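Local coordinates for putative peptidyl-prolyl cis-trans isomerase Cbf2 (Campylobacter jejuni, PDB 3RFW), which probably catalyses cis-trans isomerisation of peptidyl-prolyl bonds and serves as a SurA-like chaperone in this human pathogen, at residues A1-A4 against S10-D13. Residues are numbered along the deposited sequence; the frame is centred on the assembly and turned at random.
Sequences ATVA and SISD
V3 and A4 share one partner, the carbonyl of I11. The N-H of V3 meets I11 O almost head-on at 2.7 Å, with a C=O...N angle of 171°, while A4 N reaches the same oxygen in a weak, longer bond. In return I11 N donates to A4 O at 2.6 Å. Two consecutive residues facing one make this a classic beta bulge in the hairpin of strands 2-6 and 9-12; it shifts the register by one between the T2-S12 and A4-I11 pairs, and the short strand segments lie at 117° rather than nearly antiparallel. A4 and I11 put their CB atoms on the same face, 4.2 Å apart, a methyl being small enough to sit beside the branched isoleucine. With CG1 anti to its carbonyl carbon (chi1 -71°), V3 is left with CG2 between N and C, 4.2 Å from I11 CG2; the V3 and D13 side chains cross at about a right angle, with V3 CG1 3.8 Å from D13 CB. S10 and T2 are exposed, where hydroxyls suit the solvent: a water hydrogen-bonds S10 OG and, weakly, T2 OG1. At the other end D13 holds the chain terminus in a salt bridge, A1 N standing 3.1 Å from OD1 and above the carboxylate plane. S12, the N-cap of helix 13-24, turns its hydroxyl to a backbone N of that helix, and its own N is hydrogen-bonded to E15 OE1, consistent with a capping box. Side chains of helix 34-56 pack against the hairpin, V3 on I41, I11 on Y44 and A4 on I45, and at A4 a strand of the second subunit extends the sheet.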
loop_
_atom_site.group_PDB
_atom_site.type_symbol
_atom_site.label_atom_id
_atom_site.label_comp_id
_atom_site.label_asym_id
_atom_site.label_seq_id
_atom_site.Cartn_x
_atom_site.Cartn_y
_atom_site.Cartn_z
ATOM N N ALA A 1 -37.519 12.727 17.831
ATOM C CA ALA A 1 -38.108 11.898 18.925
ATOM C C ALA A 1 -37.045 11.547 19.961
ATOM O O ALA A 1 -35.851 11.420 19.643
ATOM C CB ALA A 1 -38.741 10.644 18.365
ATOM N N THR A 2 -37.497 11.344 21.189
ATOM C CA THR A 2 -36.595 11.170 22.304
ATOM C C THR A 2 -36.270 9.709 22.454
ATOM O O THR A 2 -37.166 8.882 22.503
ATOM C CB THR A 2 -37.238 11.677 23.572
ATOM O OG1 THR A 2 -37.388 13.088 23.451
ATOM C CG2 THR A 2 -36.371 11.361 24.780
ATOM N N VAL A 3 -34.987 9.376 22.444
ATOM C CA VAL A 3 -34.600 7.962 22.491
ATOM C C VAL A 3 -33.961 7.684 23.847
ATOM O O VAL A 3 -33.662 6.547 24.186
ATOM C CB VAL A 3 -33.633 7.599 21.328
ATOM C CG1 VAL A 3 -34.385 7.605 20.006
ATOM C CG2 VAL A 3 -32.455 8.584 21.280
ATOM N N ALA A 4 -33.673 8.749 24.584
ATOM C CA ALA A 4 -33.051 8.627 25.894
ATOM C C ALA A 4 -33.101 9.962 26.617
ATOM O O ALA A 4 -33.254 10.997 25.982
ATOM C CB ALA A 4 -31.606 8.139 25.764
ATOM N N SER A 10 -33.427 15.293 27.337
ATOM C CA SER A 10 -33.785 14.463 26.215
ATOM C C SER A 10 -32.677 14.357 25.164
ATOM O O SER A 10 -31.993 15.328 24.859
ATOM C CB SER A 10 -35.042 15.042 25.555
ATOM O OG SER A 10 -36.189 14.625 26.274
ATOM N N ILE A 11 -32.491 13.148 24.644
ATOM C CA ILE A 11 -31.640 12.914 23.500
ATOM C C ILE A 11 -32.594 12.486 22.383
ATOM O O ILE A 11 -33.322 11.502 22.528
ATOM C CB ILE A 11 -30.610 11.773 23.801
ATOM C CG1 ILE A 11 -29.788 12.077 25.065
ATOM C CG2 ILE A 11 -29.724 11.443 22.597
ATOM C CD1 ILE A 11 -28.695 13.147 24.902
ATOM N N SER A 12 -32.611 13.247 21.287
ATOM C CA SER A 12 -33.387 12.874 20.099
ATOM C C SER A 12 -32.695 11.823 19.242
ATOM O O SER A 12 -31.472 11.695 19.276
ATOM C CB SER A 12 -33.668 14.102 19.230
ATOM O OG SER A 12 -32.473 14.784 18.876
ATOM N N ASP A 13 -33.479 11.150 18.404
ATOM C CA ASP A 13 -32.942 10.323 17.344
ATOM C C ASP A 13 -32.249 11.151 16.266
ATOM O O ASP A 13 -31.217 10.739 15.720
ATOM C CB ASP A 13 -34.033 9.440 16.731
ATOM C CG ASP A 13 -35.194 10.247 16.165
ATOM O OD1 ASP A 13 -35.203 11.497 16.259
ATOM O OD2 ASP A 13 -36.113 9.613 15.629
HETATM O O HOH W 1 -39.081 14.306 26.098
#